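Side-chain contacts in ferredoxin (Thermus aquaticus, PDB 1H98), which carries electrons between redox partners in a wide variety of metabolic reactions, using one [3Fe-4S] and one [4Fe-4S] cluster: residues A[25-29]-A[30-34]; A[65-68]-A[69-72]. One frame throughout, in Å; residues are numbered along the deposited sequence.

Interaction 1 of 2, residues A[25-29]-A[30-34]. With SF4 (iron/sulfur cluster), chain B; F3S (Fe3-s4 cluster), chain C.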
loop_
_atom_site.group_PDB
_atom_site.type_symbol
_atom_site.label_atom_id
_atom_site.label_comp_id
_atom_site.label_asym_id
_atom_site.label_seq_id
_atom_site.Cartn_x
_atom_site.Cartn_y
_atom_site.Cartn_z
ATOM N N ILE A 25 4.857 -6.094 -0.301
ATOM C CA ILE A 25 4.960 -4.644 -0.460
ATOM C C ILE A 25 6.258 -4.407 -1.224
ATOM O O ILE A 25 7.342 -4.775 -0.750
ATOM C CB ILE A 25 4.979 -3.911 0.898
ATOM C CG1 ILE A 25 3.682 -4.203 1.664
ATOM C CG2 ILE A 25 5.137 -2.402 0.680
ATOM C CD1 ILE A 25 3.607 -3.579 3.043
ATOM N N TYR A 26 6.144 -3.800 -2.402
ATOM C CA TYR A 26 7.289 -3.584 -3.278
ATOM C C TYR A 26 7.534 -2.134 -3.690
ATOM O O TYR A 26 6.618 -1.307 -3.700
ATOM C CB TYR A 26 7.118 -4.421 -4.551
ATOM C CG TYR A 26 6.807 -5.884 -4.323
ATOM C CD1 TYR A 26 7.835 -6.810 -4.133
ATOM C CD2 TYR A 26 5.486 -6.350 -4.328
ATOM C CE1 TYR A 26 7.566 -8.162 -3.961
ATOM C CE2 TYR A 26 5.205 -7.702 -4.159
ATOM C CZ TYR A 26 6.254 -8.600 -3.976
ATOM O OH TYR A 26 5.994 -9.935 -3.827
ATOM N N ASP A 27 8.773 -1.855 -4.089
ATOM C CA ASP A 27 9.187 -0.527 -4.528
ATOM C C ASP A 27 8.602 -0.239 -5.908
ATOM O O ASP A 27 8.909 -0.936 -6.873
ATOM C CB ASP A 27 10.721 -0.461 -4.583
ATOM C CG ASP A 27 11.252 0.952 -4.782
ATOM O OD1 ASP A 27 10.482 1.868 -5.131
ATOM O OD2 ASP A 27 12.463 1.152 -4.584
ATOM N N GLY A 28 7.784 0.804 -6.001
ATOM C CA GLY A 28 7.177 1.158 -7.269
ATOM C C GLY A 28 7.714 2.448 -7.856
ATOM O O GLY A 28 7.085 3.042 -8.731
ATOM N N GLY A 29 8.867 2.899 -7.374
ATOM C CA GLY A 29 9.448 4.126 -7.886
ATOM C C GLY A 29 9.118 5.322 -7.019
ATOM O O GLY A 29 9.836 5.609 -6.063
ATOM N N ASP A 30 8.022 6.012 -7.319
ATOM C CA ASP A 30 7.641 7.177 -6.526
ATOM C C ASP A 30 6.968 6.811 -5.199
ATOM O O ASP A 30 6.784 7.665 -4.332
ATOM C CB ASP A 30 6.784 8.154 -7.349
ATOM C CG ASP A 30 5.400 7.607 -7.703
ATOM O OD1 ASP A 30 5.160 6.377 -7.647
ATOM O OD2 ASP A 30 4.540 8.440 -8.062
ATOM N N GLN A 31 6.634 5.534 -5.038
ATOM C CA GLN A 31 6.001 5.042 -3.819
ATOM C C GLN A 31 6.097 3.522 -3.805
ATOM O O GLN A 31 6.460 2.908 -4.811
ATOM C CB GLN A 31 4.514 5.437 -3.783
ATOM C CG GLN A 31 3.655 4.796 -4.886
ATOM C CD GLN A 31 2.153 4.978 -4.659
ATOM O OE1 GLN A 31 1.536 5.893 -5.196
ATOM N NE2 GLN A 31 1.563 4.092 -3.869
ATOM N N PHE A 32 5.848 2.925 -2.647
ATOM C CA PHE A 32 5.828 1.472 -2.547
ATOM C C PHE A 32 4.381 1.096 -2.869
ATOM O O PHE A 32 3.504 1.963 -2.884
ATOM C CB PHE A 32 6.228 1.006 -1.146
ATOM C CG PHE A 32 7.694 0.706 -1.009
ATOM C CD1 PHE A 32 8.640 1.727 -1.069
ATOM C CD2 PHE A 32 8.135 -0.603 -0.875
ATOM C CE1 PHE A 32 10.011 1.443 -1.003
ATOM C CE2 PHE A 32 9.505 -0.898 -0.808
ATOM C CZ PHE A 32 10.440 0.131 -0.875
ATOM N N TYR A 33 4.134 -0.160 -3.206
ATOM C CA TYR A 33 2.779 -0.581 -3.524
ATOM C C TYR A 33 2.548 -1.961 -2.955
ATOM O O TYR A 33 3.503 -2.683 -2.654
ATOM C CB TYR A 33 2.551 -0.577 -5.041
ATOM C CG TYR A 33 3.339 -1.631 -5.785
ATOM C CD1 TYR A 33 2.793 -2.890 -6.029
ATOM C CD2 TYR A 33 4.634 -1.374 -6.234
ATOM C CE1 TYR A 33 3.513 -3.867 -6.696
ATOM C CE2 TYR A 33 5.364 -2.345 -6.906
ATOM C CZ TYR A 33 4.799 -3.588 -7.132
ATOM O OH TYR A 33 5.523 -4.556 -7.797
ATOM N N ILE A 34 1.278 -2.308 -2.781
ATOM C CA ILE A 34 0.886 -3.606 -2.251
ATOM C C ILE A 34 0.362 -4.466 -3.395
ATOM O O ILE A 34 -0.519 -4.036 -4.150
ATOM C CB ILE A 34 -0.206 -3.451 -1.156
ATOM C CG1 ILE A 34 0.411 -2.846 0.114
ATOM C CG2 ILE A 34 -0.850 -4.795 -0.846
ATOM C CD1 ILE A 34 -0.604 -2.429 1.169
HETATM FE FE1 SF4 B . -1.530 -7.074 3.065
HETATM FE FE2 SF4 B . 1.047 -7.326 4.075
HETATM FE FE3 SF4 B . -0.525 -5.173 4.811
HETATM FE FE4 SF4 B . -1.082 -7.716 5.728
HETATM S S1 SF4 B . 0.811 -6.458 6.209
HETATM S S2 SF4 B . -2.625 -6.132 4.871
HETATM S S3 SF4 B . -0.546 -9.004 3.901
HETATM S S4 SF4 B . 0.265 -5.653 2.661
HETATM FE FE1 F3S C . 5.313 1.968 3.701
HETATM FE FE3 F3S C . 5.192 4.239 2.072
HETATM FE FE4 F3S C . 4.279 4.312 4.686
HETATM S S1 F3S C . 6.914 2.715 2.206
HETATM S S2 F3S C . 5.716 2.860 5.773
HETATM S S3 F3S C . 3.384 3.028 2.953
HETATM S S4 F3S C . 5.550 5.901 3.617
#
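The Phe32 ring lies folded over its own cross-strand neighbour, with CA of Asp27 3.7 Å from the ring centroid and only 10° off the ring normal, a CH-pi contact in a short antiparallel beta hairpin. The Asp27 carboxylate extends this layer, its plane just 12° from that of the ring. A chi1 of -93°, well away from a staggered value, swings the ring across the partner strand, while Phe32 CB stays 3.8 Å from S1 of the [3Fe-4S] cluster. With an alanine here, the CH-pi contact over Asp27 CA and the ring's packing beside S1 would probably be lost, and Ile25 CG2 left without its aromatic partner.

Ile25 and Ile34, on the same face of the hairpin as Phe32, run side by side and turn toward the other cluster; branched aliphatic chains suit this place because they pack against sulfur without offering a competing ligand. CD1 of Ile34 comes 3.7 Å from S4 of the [4Fe-4S] cluster. On the reverse face, the Tyr33 ring meets Tyr26 obliquely, its CZ 3.6 Å from Tyr26 CB; the Tyr26 hydroxyl is bound by Glu38.

Between the tyrosines the backbones exchange the two bonds of a hydrogen-bonded pair, followed toward the turn by Gly28 N to Gln31 O. There Gly29 has a positive phi, a conformation that glycine adopts readily. Asp27, which also forms a salt bridge with Lys12, closes an Asx turn: its OD1, met on the anti side and well out of the carboxylate plane, accepts from Gly29 N at 2.9 Å.

Interaction 2 of 2, residues A[65-68]-A[69-72]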
loop_
_atom_site.group_PDB
_atom_site.type_symbol
_atom_site.label_atom_id
_atom_site.label_comp_id
_atom_site.label_asym_id
_atom_site.label_seq_id
_atom_site.Cartn_x
_atom_site.Cartn_y
_atom_site.Cartn_z
ATOM N N LYS A 65 -9.192 7.204 -4.510
ATOM C CA LYS A 65 -9.630 5.977 -5.185
ATOM C C LYS A 65 -8.719 5.563 -6.333
ATOM O O LYS A 65 -8.561 4.374 -6.605
ATOM C CB LYS A 65 -11.059 6.124 -5.707
ATOM C CG LYS A 65 -12.084 6.432 -4.622
ATOM C CD LYS A 65 -12.561 5.195 -3.881
ATOM C CE LYS A 65 -13.616 4.468 -4.697
ATOM N NZ LYS A 65 -14.247 3.325 -3.975
ATOM N N SER A 66 -8.110 6.540 -6.994
ATOM C CA SER A 66 -7.216 6.267 -8.116
ATOM C C SER A 66 -6.006 5.413 -7.722
ATOM O O SER A 66 -5.399 4.757 -8.573
ATOM C CB SER A 66 -6.734 7.575 -8.745
ATOM O OG SER A 66 -5.925 8.309 -7.843
ATOM N N TYR A 67 -5.649 5.425 -6.439
ATOM C CA TYR A 67 -4.511 4.645 -5.977
ATOM C C TYR A 67 -4.752 3.140 -5.992
ATOM O O TYR A 67 -3.800 2.356 -6.016
ATOM C CB TYR A 67 -4.037 5.135 -4.612
ATOM C CG TYR A 67 -3.289 6.443 -4.730
ATOM C CD1 TYR A 67 -3.960 7.661 -4.646
ATOM C CD2 TYR A 67 -1.918 6.460 -4.998
ATOM C CE1 TYR A 67 -3.288 8.864 -4.834
ATOM C CE2 TYR A 67 -1.237 7.658 -5.191
ATOM C CZ TYR A 67 -1.929 8.853 -5.109
ATOM O OH TYR A 67 -1.279 10.043 -5.322
ATOM N N ILE A 68 -6.015 2.731 -6.037
ATOM C CA ILE A 68 -6.333 1.309 -6.098
ATOM C C ILE A 68 -5.786 0.771 -7.429
ATOM O O ILE A 68 -5.015 -0.202 -7.455
ATOM C CB ILE A 68 -7.858 1.063 -6.015
ATOM C CG1 ILE A 68 -8.390 1.501 -4.647
ATOM C CG2 ILE A 68 -8.171 -0.407 -6.282
ATOM C CD1 ILE A 68 -9.912 1.557 -4.555
ATOM N N GLU A 69 -6.137 1.440 -8.526
ATOM C CA GLU A 69 -5.672 1.023 -9.843
ATOM C C GLU A 69 -4.166 1.225 -10.001
ATOM O O GLU A 69 -3.503 0.434 -10.671
ATOM C CB GLU A 69 -6.440 1.745 -10.954
ATOM C CG GLU A 69 -6.099 1.271 -12.376
ATOM C CD GLU A 69 -6.262 -0.241 -12.590
ATOM O OE1 GLU A 69 -7.103 -0.875 -11.918
ATOM O OE2 GLU A 69 -5.546 -0.800 -13.452
ATOM N N LYS A 70 -3.623 2.270 -9.377
ATOM C CA LYS A 70 -2.184 2.523 -9.448
ATOM C C LYS A 70 -1.403 1.346 -8.860
ATOM O O LYS A 70 -0.439 0.877 -9.460
ATOM C CB LYS A 70 -1.812 3.816 -8.714
ATOM C CG LYS A 70 -0.355 4.199 -8.905
ATOM C CD LYS A 70 0.005 5.478 -8.184
ATOM C CE LYS A 70 1.473 5.820 -8.419
ATOM N NZ LYS A 70 1.899 7.048 -7.697
ATOM N N ASN A 71 -1.821 0.876 -7.684
ATOM C CA ASN A 71 -1.171 -0.264 -7.040
ATOM C C ASN A 71 -1.302 -1.479 -7.955
ATOM O O ASN A 71 -0.362 -2.258 -8.099
ATOM C CB ASN A 71 -1.809 -0.559 -5.679
ATOM C CG ASN A 71 -1.270 0.326 -4.567
ATOM O OD1 ASN A 71 -0.731 -0.167 -3.574
ATOM N ND2 ASN A 71 -1.434 1.633 -4.710
ATOM N N ARG A 72 -2.469 -1.635 -8.578
ATOM C CA ARG A 72 -2.695 -2.748 -9.502
ATOM C C ARG A 72 -1.752 -2.674 -10.705
ATOM O O ARG A 72 -1.141 -3.674 -11.077
ATOM C CB ARG A 72 -4.156 -2.786 -9.982
ATOM C CG ARG A 72 -5.146 -3.318 -8.945
ATOM C CD ARG A 72 -6.593 -3.281 -9.440
ATOM N NE ARG A 72 -6.750 -3.993 -10.708
ATOM C CZ ARG A 72 -6.948 -5.305 -10.821
ATOM N NH1 ARG A 72 -7.032 -6.068 -9.741
ATOM N NH2 ARG A 72 -7.005 -5.862 -12.026
HETATM O O HOH W 1 -8.790 3.046 -9.078
HETATM O O HOH W 2 0.148 9.490 -7.842
#
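Tyr67 O is gripped twice by Asn71, one turn further along helix 66-74. The backbone N of Asn71 supplies the ordinary i to i+4 helical bond at 3.0 Å, and its ND2 adds a second at 2.8 Å, reaching the oxygen from the opposite face of the carbonyl plane. The side-chain bond is the more bent, 133° at the hydrogen, because the amide must fold back on its own helix. Asn71 chi1 of -82° puts CG beside the backbone N, from where ND2 can turn back to the carbonyl. Asparagine suits the place because one short amide can serve several backbone groups: ND2 also donates to Ile4 O, and OD1 accepts from Ile34 N, tying the helix to strands 2-4 and 32-34.

Lys70 lies alongside the Tyr67 ring, pointing the same way. With CG anti to the backbone N (chi1 -173°) and the chain extended beyond it, its CD passes 3.8 Å from Tyr67 CD2, and this methylene packs beside the ring while the ammonium continues to polar partners. There Lys70 NZ meets Asp30 and Gln31, as Glu6 meets the Tyr67 hydroxyl. Trp64 forms an edge-to-face pair with Tyr67.

On a more exposed side, Glu69 and Arg72, three residues apart, form a salt bridge, Arg72 NE to Glu69 OE1 at 3.4 Å, whose hydrogen bond is weak. At the start of the segment a water stands between Lys65 O and Glu69 N, donating to the first and accepting from the second. A second water joins the paired side chains, 2.9 Å from Tyr67 OH and 3.0 Å from Lys70 NZ.

The centres of interactions 1 and 2 lie about 12 Å apart, and polar side chains bridge them. The ammonium of Lys70 docks on the hairpin's turn, with NZ 3.0 Å from Asp30 OD2 in a salt bridge and 2.8 Å from Gln31 OE1 in a probable hydrogen bond. That same Gln31 OE1 packs 3.3 Å from Tyr67 CE2. The two contacts stand differently to the redox centres: segments 25-29 and 30-34 supply residues that touch both clusters, whereas Asn71 of the helix keeps its side chain about 8 Å from each cluster, consistent with helix 66-74 forming a second layer behind the hairpin.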